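Local coordinates for protein glucoamylase (Thermoanaerobacterium thermosaccharolyticum, PDB 1LF6) that probably hydrolyses terminal alpha-1,4-linked glucose units one after another from the non-reducing ends of glucan chains, releasing beta-D-glucose, at residues A[558-561]-A[562-566]; A[604-607]-A[608-611]; A[619-622]-A[623-627]; A[672-676]-A[677-681]; A[478-481]-A[482-486]. All coordinates share one frame; numbering follows the deposited sequence.

Contact 1 (A[558-561]-A[562-566]); sequences VVDS and TIKVD
Thr562 and Ile563 fold back on Val558 and Val559 in a local contact at the C-terminal end of helix 550-562, where the chain leaves the helix for strand 564-567. The carbonyl oxygen of Val559 takes two N-H groups: Ile563 N along a nearly straight bond (2.8 Å, 166° at the hydrogen), and Thr562 N from above the carbonyl plane at 3.3 Å. Thr562 OG1, set between its own backbone N and carbonyl carbon (chi1 67°), donates to Val558 O at 2.9 Å and ties the last turn a second time. The same kind of torsion in Ile563, chi1 56°, brings its CG1 within 3.8 Å of Val559 CG1.

From Ile563 on the backbone is no longer helical, and a water bridges the next step, donating to Asp560 O and accepting from Lys564 N. The extended Lys564 chain lays CD 3.7 Å from Asp560 OD1. A second water joins the charged ends, donating to Asp560 OD2 and accepting from Lys564 NZ at 2.7 Å. Asp560 OD1 is held elsewhere, by Arg606 and the indole N-H of Trp573. Backbone bonds between Ile563 and Tyr574 and between Val565 and Ser572 continue the chain into an antiparallel pair: a helix C-terminus leading into the first strand of a beta hairpin, 564-567 with 570-573.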
# COMPACT_ATOMS: atom_id res chain seq x y z
N VAL A 558 -8.06 -29.75 6.35
CA VAL A 558 -7.72 -29.21 7.66
C VAL A 558 -7.76 -27.69 7.66
O VAL A 558 -8.23 -27.07 8.62
CB VAL A 558 -6.32 -29.70 8.10
CG1 VAL A 558 -5.95 -29.08 9.43
CG2 VAL A 558 -6.32 -31.22 8.20
N VAL A 559 -7.25 -27.08 6.60
CA VAL A 559 -7.24 -25.63 6.49
C VAL A 559 -8.66 -25.07 6.47
O VAL A 559 -8.96 -24.12 7.19
CB VAL A 559 -6.50 -25.18 5.22
CG1 VAL A 559 -6.77 -23.71 4.94
CG2 VAL A 559 -5.00 -25.41 5.40
N ASP A 560 -9.54 -25.64 5.65
CA ASP A 560 -10.91 -25.15 5.58
C ASP A 560 -11.73 -25.43 6.84
O ASP A 560 -12.68 -24.71 7.14
CB ASP A 560 -11.62 -25.73 4.35
CG ASP A 560 -11.07 -25.17 3.05
OD1 ASP A 560 -10.35 -24.15 3.11
OD2 ASP A 560 -11.37 -25.73 1.98
N SER A 561 -11.34 -26.46 7.59
CA SER A 561 -12.05 -26.80 8.82
C SER A 561 -11.60 -25.93 9.98
O SER A 561 -12.31 -25.79 10.97
CB SER A 561 -11.81 -28.27 9.19
OG SER A 561 -12.29 -29.12 8.17
N THR A 562 -10.43 -25.33 9.87
CA THR A 562 -9.91 -24.53 10.97
C THR A 562 -9.74 -23.03 10.75
O THR A 562 -9.94 -22.25 11.68
CB THR A 562 -8.54 -25.09 11.43
OG1 THR A 562 -7.57 -24.91 10.40
CG2 THR A 562 -8.65 -26.58 11.73
N ILE A 563 -9.39 -22.62 9.54
CA ILE A 563 -9.17 -21.20 9.31
C ILE A 563 -9.86 -20.59 8.09
O ILE A 563 -9.39 -19.59 7.53
CB ILE A 563 -7.65 -20.89 9.24
CG1 ILE A 563 -6.99 -21.75 8.17
CG2 ILE A 563 -7.01 -21.16 10.61
CD1 ILE A 563 -5.50 -21.47 7.98
N LYS A 564 -10.96 -21.20 7.68
CA LYS A 564 -11.74 -20.68 6.57
C LYS A 564 -12.98 -20.04 7.17
O LYS A 564 -13.55 -20.54 8.14
CB LYS A 564 -12.17 -21.80 5.61
CG LYS A 564 -13.08 -21.31 4.49
CD LYS A 564 -13.62 -22.43 3.62
CE LYS A 564 -14.53 -21.85 2.54
NZ LYS A 564 -15.18 -22.89 1.70
N VAL A 565 -13.39 -18.90 6.62
CA VAL A 565 -14.59 -18.22 7.09
C VAL A 565 -15.39 -17.71 5.90
O VAL A 565 -14.84 -17.03 5.03
CB VAL A 565 -14.27 -17.00 8.00
CG1 VAL A 565 -15.55 -16.25 8.33
CG2 VAL A 565 -13.58 -17.47 9.29
N ASP A 566 -16.67 -18.06 5.85
CA ASP A 566 -17.55 -17.59 4.78
C ASP A 566 -18.18 -16.28 5.23
O ASP A 566 -19.14 -16.29 6.00
CB ASP A 566 -18.67 -18.61 4.51
CG ASP A 566 -18.22 -19.74 3.61
OD1 ASP A 566 -17.80 -19.46 2.47
OD2 ASP A 566 -18.30 -20.91 4.05
O HOH W 1 -12.79 -22.94 9.38
O HOH W 2 -13.10 -23.95 0.30

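Contact 2 (A[604-607]-A[608-611])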
# COMPACT_ATOMS: atom_id res chain seq x y z
N GLY A 604 -7.72 -14.74 -3.01
CA GLY A 604 -7.19 -14.75 -4.36
C GLY A 604 -6.28 -15.94 -4.58
O GLY A 604 -6.35 -16.60 -5.62
N GLU A 605 -5.41 -16.24 -3.61
CA GLU A 605 -4.51 -17.37 -3.75
C GLU A 605 -5.27 -18.69 -3.84
O GLU A 605 -4.85 -19.59 -4.58
CB GLU A 605 -3.49 -17.41 -2.60
CG GLU A 605 -2.39 -16.35 -2.72
CD GLU A 605 -1.19 -16.63 -1.84
OE1 GLU A 605 -0.27 -15.78 -1.81
OE2 GLU A 605 -1.14 -17.69 -1.18
N ARG A 606 -6.37 -18.82 -3.10
CA ARG A 606 -7.17 -20.04 -3.16
C ARG A 606 -7.80 -20.15 -4.54
O ARG A 606 -7.90 -21.24 -5.11
CB ARG A 606 -8.28 -20.05 -2.11
CG ARG A 606 -9.32 -21.15 -2.34
CD ARG A 606 -8.72 -22.56 -2.23
NE ARG A 606 -8.62 -22.97 -0.84
CZ ARG A 606 -9.34 -23.93 -0.28
NH1 ARG A 606 -9.17 -24.22 1.00
NH2 ARG A 606 -10.21 -24.64 -0.99
N GLY A 607 -8.24 -19.02 -5.07
CA GLY A 607 -8.85 -19.00 -6.39
C GLY A 607 -7.85 -19.48 -7.42
O GLY A 607 -8.19 -20.23 -8.34
N MET A 608 -6.60 -19.06 -7.27
CA MET A 608 -5.55 -19.47 -8.19
C MET A 608 -5.33 -20.97 -8.08
O MET A 608 -5.09 -21.65 -9.08
CB MET A 608 -4.26 -18.70 -7.91
CG MET A 608 -4.30 -17.26 -8.36
SD MET A 608 -4.63 -17.08 -10.15
CE MET A 608 -3.05 -17.52 -10.84
N TYR A 609 -5.41 -21.50 -6.86
CA TYR A 609 -5.24 -22.94 -6.71
C TYR A 609 -6.40 -23.67 -7.40
O TYR A 609 -6.19 -24.68 -8.06
CB TYR A 609 -5.21 -23.35 -5.23
CG TYR A 609 -5.53 -24.82 -5.06
CD1 TYR A 609 -6.83 -25.24 -4.77
CD2 TYR A 609 -4.56 -25.80 -5.28
CE1 TYR A 609 -7.16 -26.60 -4.71
CE2 TYR A 609 -4.88 -27.16 -5.23
CZ TYR A 609 -6.18 -27.55 -4.95
OH TYR A 609 -6.52 -28.89 -4.92
N GLU A 610 -7.61 -23.15 -7.23
CA GLU A 610 -8.77 -23.77 -7.84
C GLU A 610 -8.60 -23.88 -9.35
O GLU A 610 -8.99 -24.89 -9.95
CB GLU A 610 -10.04 -23.00 -7.48
CG GLU A 610 -10.41 -23.09 -5.99
CD GLU A 610 -10.67 -24.52 -5.52
OE1 GLU A 610 -11.38 -25.26 -6.23
OE2 GLU A 610 -10.19 -24.90 -4.43
N ILE A 611 -8.02 -22.86 -9.98
CA ILE A 611 -7.80 -22.90 -11.42
C ILE A 611 -6.85 -24.05 -11.72
O ILE A 611 -7.08 -24.83 -12.65
CB ILE A 611 -7.18 -21.57 -11.93
CG1 ILE A 611 -8.20 -20.43 -11.77
CG2 ILE A 611 -6.77 -21.72 -13.40
CD1 ILE A 611 -7.70 -19.08 -12.24
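Arg606 O receives the N-H of Glu610 at 2.9 Å, the shortest of the four backbone bonds between 604-607 and 608-611 on helix 600-612, and the same two residues meet again through their side chains. Glu610 CG lies 3.2 Å from Arg606 O. The chain then bends at its second torsion (chi2 -61°), folding the carboxylate back toward the arginine. OE2 arrives at the edge of the guanidinium, close to its plane, and forms a salt bridge with Arg606 NH2. The bond is long and weak at 3.4 Å, although its N-H is fairly straight at 156°; the two flat groups are turned 25° from each other.

The bend of Arg606 at chi2 brings CD near Glu610 OE2 (3.5 Å) and Tyr609 CD1 (4.1 Å), and the bend at chi3 then turns the guanidinium. Arginine and tyrosine run side by side in the same direction, with guanidinium and ring almost perpendicular. Glu610 OE2 also lies in the plane of the Tyr609 ring, at its edge. The other terminal nitrogen of Arg606, NH1, makes a salt bridge with Asp560, so two acids share the guanidinium, which probably helps keep both carboxylates ionised.

On other faces of the helix, Met608 CG rests on Gly604 O at 3.5 Å before its sulfur end turns to helix 653-668. Glu605 pairs with Arg436, which follows the probable catalytic base Glu435 in sequence. Tyr609 bonds through OH to Ala547 O, and the segment packs against helices 550-562, 653-668, 538-541 and 618-627 in the (alpha/alpha) barrel domain.

Contact 3 (A[619-622]-A[623-627])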
# COMPACT_ATOMS: atom_id res chain seq x y z
N PRO A 619 -16.15 -17.37 -8.45
CA PRO A 619 -16.59 -16.95 -7.11
C PRO A 619 -15.48 -16.30 -6.29
O PRO A 619 -15.75 -15.47 -5.42
CB PRO A 619 -17.12 -18.24 -6.49
CG PRO A 619 -16.42 -19.32 -7.25
CD PRO A 619 -16.41 -18.81 -8.65
N TYR A 620 -14.23 -16.66 -6.56
CA TYR A 620 -13.09 -16.08 -5.85
C TYR A 620 -12.81 -14.71 -6.45
O TYR A 620 -12.40 -13.79 -5.75
CB TYR A 620 -11.87 -16.99 -5.96
CG TYR A 620 -12.09 -18.30 -5.26
CD1 TYR A 620 -11.90 -18.43 -3.89
CD2 TYR A 620 -12.60 -19.39 -5.96
CE1 TYR A 620 -12.23 -19.61 -3.22
CE2 TYR A 620 -12.93 -20.58 -5.31
CZ TYR A 620 -12.74 -20.68 -3.94
OH TYR A 620 -13.09 -21.84 -3.28
N VAL A 621 -13.03 -14.57 -7.75
CA VAL A 621 -12.84 -13.27 -8.39
C VAL A 621 -13.91 -12.34 -7.80
O VAL A 621 -13.62 -11.23 -7.35
CB VAL A 621 -13.01 -13.35 -9.93
CG1 VAL A 621 -13.09 -11.96 -10.53
CG2 VAL A 621 -11.83 -14.11 -10.54
N LYS A 622 -15.16 -12.81 -7.80
CA LYS A 622 -16.27 -12.03 -7.27
C LYS A 622 -16.09 -11.67 -5.79
O LYS A 622 -16.45 -10.57 -5.38
CB LYS A 622 -17.60 -12.78 -7.46
CG LYS A 622 -18.00 -12.94 -8.92
CD LYS A 622 -18.23 -11.59 -9.57
CE LYS A 622 -18.26 -11.69 -11.09
NZ LYS A 622 -19.24 -12.71 -11.55
N ALA A 623 -15.54 -12.59 -5.01
CA ALA A 623 -15.32 -12.32 -3.59
C ALA A 623 -14.31 -11.18 -3.41
O ALA A 623 -14.52 -10.28 -2.60
CB ALA A 623 -14.82 -13.58 -2.90
N MET A 624 -13.21 -11.23 -4.15
CA MET A 624 -12.22 -10.18 -4.05
C MET A 624 -12.81 -8.83 -4.44
O MET A 624 -12.49 -7.80 -3.83
CB MET A 624 -11.00 -10.49 -4.92
CG MET A 624 -10.09 -11.59 -4.36
SD MET A 624 -8.45 -11.58 -5.09
CE MET A 624 -7.66 -10.30 -4.16
N GLU A 625 -13.69 -8.84 -5.44
CA GLU A 625 -14.32 -7.60 -5.90
C GLU A 625 -15.19 -6.99 -4.81
O GLU A 625 -15.18 -5.78 -4.61
CB GLU A 625 -15.16 -7.87 -7.16
CG GLU A 625 -14.29 -8.16 -8.37
CD GLU A 625 -15.07 -8.65 -9.58
OE1 GLU A 625 -14.42 -8.96 -10.60
OE2 GLU A 625 -16.31 -8.72 -9.51
N LYS A 626 -15.93 -7.83 -4.09
CA LYS A 626 -16.79 -7.36 -3.02
C LYS A 626 -15.98 -6.93 -1.80
O LYS A 626 -16.41 -6.09 -1.02
CB LYS A 626 -17.80 -8.45 -2.64
CG LYS A 626 -18.66 -8.93 -3.82
CD LYS A 626 -19.57 -10.07 -3.42
CE LYS A 626 -20.20 -10.74 -4.64
NZ LYS A 626 -20.94 -9.77 -5.48
N PHE A 627 -14.79 -7.51 -1.63
CA PHE A 627 -13.93 -7.16 -0.50
C PHE A 627 -13.36 -5.76 -0.68
O PHE A 627 -13.03 -5.08 0.29
CB PHE A 627 -12.80 -8.17 -0.35
CG PHE A 627 -13.20 -9.44 0.34
CD1 PHE A 627 -12.70 -10.67 -0.08
CD2 PHE A 627 -14.09 -9.42 1.42
CE1 PHE A 627 -13.08 -11.86 0.56
CE2 PHE A 627 -14.47 -10.60 2.07
CZ PHE A 627 -13.97 -11.82 1.64
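With chi1 at 168°, Val621 holds CG1 opposite its backbone N, while Glu625 starts beside its own N (chi1 -70°) and then runs extended; the methyl and the carboxylate meet one turn apart on helix 618-627. This is an i to i+4 contact of an alpha helix in the (alpha/alpha) barrel domain, backed by the bond from Glu625 N to Val621 O (3.1 Å).

The carboxylate spreads over two neighbours. OE1 touches Val621 CG1 at 3.3 Å, and its hydrogen-bond partner is Tyr659 OH on helix 653-668. OE2 faces the aliphatic part of Lys622, whose chain bends at chi2 and runs alongside the glutamate in the same direction. The lysine ammonium does not close on the acid: Lys622 NZ stays 5.4 Å from Glu625 OE2, so any attraction acts at a distance.

Val621 and Met624 lean on helix 653-668 and Tyr620 on helix 600-612, whereas the two lysines lie on the exposed side, giving the helix an amphipathic character. There Lys626 drapes its methylenes over a backbone carbonyl, with CG 3.2 Å from Lys622 O, and Lys622 CD passes 3.5 Å from Glu625 OE2.

Contact 4 (A[672-676]-A[677-681])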
# COMPACT_ATOMS: atom_id res chain seq x y z
N LEU A 672 -1.50 -18.07 -14.92
CA LEU A 672 -0.63 -17.23 -15.71
C LEU A 672 0.75 -16.88 -15.16
O LEU A 672 1.64 -16.55 -15.94
CB LEU A 672 -1.37 -15.95 -16.09
CG LEU A 672 -2.58 -16.17 -17.02
CD1 LEU A 672 -3.29 -14.86 -17.27
CD2 LEU A 672 -2.09 -16.78 -18.32
N ASP A 673 0.95 -16.95 -13.84
CA ASP A 673 2.26 -16.63 -13.29
C ASP A 673 3.12 -17.83 -12.86
O ASP A 673 4.14 -17.65 -12.20
CB ASP A 673 2.12 -15.64 -12.12
CG ASP A 673 1.36 -16.22 -10.93
OD1 ASP A 673 0.80 -17.33 -11.05
OD2 ASP A 673 1.31 -15.54 -9.89
N MET A 674 2.71 -19.04 -13.23
CA MET A 674 3.49 -20.22 -12.86
C MET A 674 4.62 -20.48 -13.86
O MET A 674 4.38 -20.52 -15.07
CB MET A 674 2.59 -21.46 -12.77
CG MET A 674 3.34 -22.77 -12.48
SD MET A 674 2.25 -24.16 -12.18
CE MET A 674 1.52 -24.37 -13.84
N PRO A 675 5.86 -20.61 -13.38
CA PRO A 675 6.99 -20.87 -14.28
C PRO A 675 6.86 -22.27 -14.88
O PRO A 675 6.94 -23.27 -14.17
CB PRO A 675 8.20 -20.70 -13.36
CG PRO A 675 7.66 -21.15 -12.01
CD PRO A 675 6.30 -20.50 -11.98
N ASP A 676 6.67 -22.33 -16.20
CA ASP A 676 6.46 -23.60 -16.89
C ASP A 676 7.51 -24.69 -16.70
O ASP A 676 7.15 -25.87 -16.61
CB ASP A 676 6.25 -23.36 -18.39
CG ASP A 676 7.31 -22.47 -18.99
OD1 ASP A 676 7.57 -22.58 -20.21
OD2 ASP A 676 7.89 -21.66 -18.24
N ILE A 677 8.79 -24.34 -16.66
CA ILE A 677 9.81 -25.37 -16.51
C ILE A 677 9.73 -26.06 -15.16
O ILE A 677 10.09 -27.23 -15.04
CB ILE A 677 11.23 -24.81 -16.73
CG1 ILE A 677 11.89 -24.39 -15.43
CG2 ILE A 677 11.15 -23.59 -17.56
CD1 ILE A 677 13.28 -23.83 -15.64
N VAL A 678 9.26 -25.35 -14.14
CA VAL A 678 9.14 -25.95 -12.82
C VAL A 678 7.97 -26.94 -12.88
O VAL A 678 8.10 -28.09 -12.48
CB VAL A 678 8.83 -24.90 -11.74
CG1 VAL A 678 8.68 -25.59 -10.39
CG2 VAL A 678 9.94 -23.86 -11.70
N TYR A 679 6.84 -26.46 -13.39
CA TYR A 679 5.65 -27.28 -13.51
C TYR A 679 5.93 -28.54 -14.34
O TYR A 679 5.57 -29.65 -13.94
CB TYR A 679 4.52 -26.48 -14.17
CG TYR A 679 3.32 -27.30 -14.55
CD1 TYR A 679 2.35 -27.65 -13.60
CD2 TYR A 679 3.16 -27.78 -15.85
CE1 TYR A 679 1.27 -28.45 -13.94
CE2 TYR A 679 2.08 -28.58 -16.20
CZ TYR A 679 1.14 -28.92 -15.24
OH TYR A 679 0.09 -29.72 -15.58
N LYS A 680 6.59 -28.37 -15.48
CA LYS A 680 6.88 -29.49 -16.35
C LYS A 680 7.77 -30.55 -15.71
O LYS A 680 7.61 -31.74 -15.96
CB LYS A 680 7.52 -28.99 -17.66
CG LYS A 680 6.50 -28.40 -18.63
CD LYS A 680 7.17 -27.78 -19.85
CE LYS A 680 8.00 -26.56 -19.47
NZ LYS A 680 8.65 -25.91 -20.64
N ARG A 681 8.68 -30.12 -14.84
CA ARG A 681 9.58 -31.05 -14.19
C ARG A 681 9.00 -31.79 -12.98
O ARG A 681 9.33 -32.95 -12.75
CB ARG A 681 10.85 -30.32 -13.76
CG ARG A 681 12.00 -31.24 -13.39
CD ARG A 681 13.23 -30.47 -12.93
NE ARG A 681 14.35 -31.37 -12.66
CZ ARG A 681 15.01 -32.04 -13.61
NH1 ARG A 681 16.01 -32.84 -13.27
NH2 ARG A 681 14.69 -31.88 -14.88
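Pro675, with extended phi and psi, stands at the N-cap of helix 676-682 and turns its carbonyl into the first turn, accepting an almost straight bond from Tyr679 N (3.3 Å, 172°) and a weak one from Val678 N; Lys680 N then binds Asp676 O at 2.8 Å.

Two side chains pack against this start. Pro675 CG abuts Val678 CG2 at 3.6 Å, on the side where Pro675 meets Tyr406 of helix 395-407 and Val678 meets Ala453 of helix 445-464. Met674, the residue before the cap, reaches forward. It is extended through chi2 and turns only at its last torsion (chi3 68°), which brings the methyl up to the CG-CD1 side of the tyrosine ring, obliquely: Met674 CE is 3.4 Å from Tyr679 CD1. The sulfur is 4.8 Å from the ring centre and 58° off its normal, an oblique Met-aromatic contact. Asp676 O lies at the ring edge, near its plane.

This helix N-terminus, with Pro675 as N-cap and Asp676 as the first helical residue, follows the loop after helix 653-668 near the C terminus of the chain. The carboxylate of Asp676 probably gains from the partial positive charge of the helix N terminus. Lys680 lies alongside it, pointing the same way, with CE 3.1 Å from Asp676 O and NZ in a salt bridge with Asp676 OD1, long at 3.5 Å. The other oxygen, OD2, is hydrogen-bonded to Tyr406 OH on helix 395-407.

Contact 5 (A[478-481]-A[482-486]); sequences ADNW and QKLID
The Leu484 side chain starts with CB 3.7 Å from both Trp481 O and Asn480 O. Its CG settles closer, 3.2 Å from Asn480 O, and CD1 ends 3.8 Å from Asn480 ND2. The asparagine reaches this methyl because its CG is opposite the backbone N (chi1 176°), which turns the amide along the helix toward the leucine on the exposed side.

The backbone beneath is slightly tightened. Leu484 N bonds to Trp481 O three residues back, with the donor well above that carbonyl plane, while its usual partner Asn480 O gets only a weak bond; Ile485 N to Trp481 O is weak too. This weakens the i to i+4 pattern locally, with one i to i+3 bond added, in helix 468-489, a long helix of the (alpha/alpha) barrel domain packed through Trp481 and Ala478 on helix 445-464.

Gln482 works on another face. Its CB touches Ala478 O at 3.2 Å, and the bend at chi2 (-82°) directs the amide so that NE2 reaches Val544 O and OE1 a water at 2.8 Å. That water also donates to Asp479 O and accepts from Lys483 NZ at 3.2 Å, whereas the Asp479 carboxylate binds Arg681 and Tyr682 of the C-terminal helix.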
# COMPACT_ATOMS: atom_id res chain seq x y z
N ALA A 478 17.81 -28.66 -6.33
CA ALA A 478 16.37 -28.46 -6.46
C ALA A 478 15.61 -29.78 -6.37
O ALA A 478 14.60 -29.88 -5.67
CB ALA A 478 16.05 -27.75 -7.77
N ASP A 479 16.10 -30.79 -7.09
CA ASP A 479 15.46 -32.10 -7.10
C ASP A 479 15.51 -32.74 -5.71
O ASP A 479 14.54 -33.36 -5.26
CB ASP A 479 16.15 -33.02 -8.10
CG ASP A 479 15.89 -32.63 -9.55
OD1 ASP A 479 16.46 -33.27 -10.45
OD2 ASP A 479 15.10 -31.68 -9.79
N ASN A 480 16.65 -32.58 -5.03
CA ASN A 480 16.83 -33.13 -3.70
C ASN A 480 15.85 -32.49 -2.72
O ASN A 480 15.11 -33.18 -2.01
CB ASN A 480 18.27 -32.91 -3.23
CG ASN A 480 18.49 -33.39 -1.80
OD1 ASN A 480 18.32 -34.57 -1.50
ND2 ASN A 480 18.89 -32.48 -0.92
N TRP A 481 15.84 -31.16 -2.68
CA TRP A 481 14.95 -30.44 -1.78
C TRP A 481 13.49 -30.72 -2.12
O TRP A 481 12.65 -30.81 -1.22
CB TRP A 481 15.23 -28.94 -1.85
CG TRP A 481 16.60 -28.55 -1.33
CD1 TRP A 481 17.56 -29.39 -0.84
CD2 TRP A 481 17.14 -27.23 -1.25
NE1 TRP A 481 18.66 -28.67 -0.46
CE2 TRP A 481 18.44 -27.35 -0.70
CE3 TRP A 481 16.67 -25.96 -1.59
CZ2 TRP A 481 19.26 -26.24 -0.48
CZ3 TRP A 481 17.49 -24.86 -1.37
CH2 TRP A 481 18.76 -25.00 -0.83
N GLN A 482 13.18 -30.86 -3.40
CA GLN A 482 11.82 -31.13 -3.82
C GLN A 482 11.36 -32.47 -3.25
O GLN A 482 10.22 -32.61 -2.80
CB GLN A 482 11.72 -31.14 -5.35
CG GLN A 482 10.30 -31.04 -5.92
CD GLN A 482 9.56 -32.37 -5.96
OE1 GLN A 482 10.17 -33.44 -5.98
NE2 GLN A 482 8.23 -32.31 -5.99
N LYS A 483 12.25 -33.46 -3.26
CA LYS A 483 11.94 -34.79 -2.73
C LYS A 483 11.85 -34.80 -1.20
O LYS A 483 11.29 -35.72 -0.62
CB LYS A 483 13.00 -35.81 -3.18
CG LYS A 483 12.94 -36.24 -4.64
CD LYS A 483 11.70 -37.07 -4.94
CE LYS A 483 11.87 -37.91 -6.22
NZ LYS A 483 12.00 -37.10 -7.46
N LEU A 484 12.41 -33.78 -0.56
CA LEU A 484 12.39 -33.70 0.90
C LEU A 484 11.26 -32.87 1.50
O LEU A 484 11.01 -32.95 2.71
CB LEU A 484 13.73 -33.15 1.40
CG LEU A 484 14.95 -34.01 1.09
CD1 LEU A 484 16.20 -33.33 1.60
CD2 LEU A 484 14.79 -35.39 1.73
N ILE A 485 10.58 -32.09 0.67
CA ILE A 485 9.48 -31.26 1.14
C ILE A 485 8.51 -32.05 2.02
O ILE A 485 8.20 -31.65 3.14
CB ILE A 485 8.70 -30.63 -0.04
CG1 ILE A 485 9.57 -29.56 -0.72
CG2 ILE A 485 7.39 -30.01 0.44
CD1 ILE A 485 8.92 -28.93 -1.94
N ASP A 486 8.06 -33.19 1.51
CA ASP A 486 7.12 -34.02 2.24
C ASP A 486 7.69 -34.55 3.54
O ASP A 486 7.05 -34.46 4.59
CB ASP A 486 6.65 -35.20 1.37
CG ASP A 486 5.74 -34.76 0.25
OD1 ASP A 486 5.28 -35.62 -0.52
OD2 ASP A 486 5.48 -33.54 0.14
O HOH W 3 12.61 -34.00 -7.29

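Overall arrangement
From the N terminus the order is contact 5, then 1, 2, 3 and 4. All run in series: none nests in or crosses another, and each joins neighbouring residues instead of closing a long loop. Side chains tie them across the catalytic domain. Contact 5, on helix 468-489, meets contact 4 on the last helix through Arg681 and Asp479 (NH1 to OD1, 2.9 Å). Contact 1, where helix 550-562 ends, is tied to contact 2 by Asp560 and Arg606. Contact 2 is the hub: Tyr620 and Met624 of contact 3 pack on it, and Met608 touches Asp673 of contact 4. Contacts 3 and 5 lie farthest apart, with centres about 35 Å from each other.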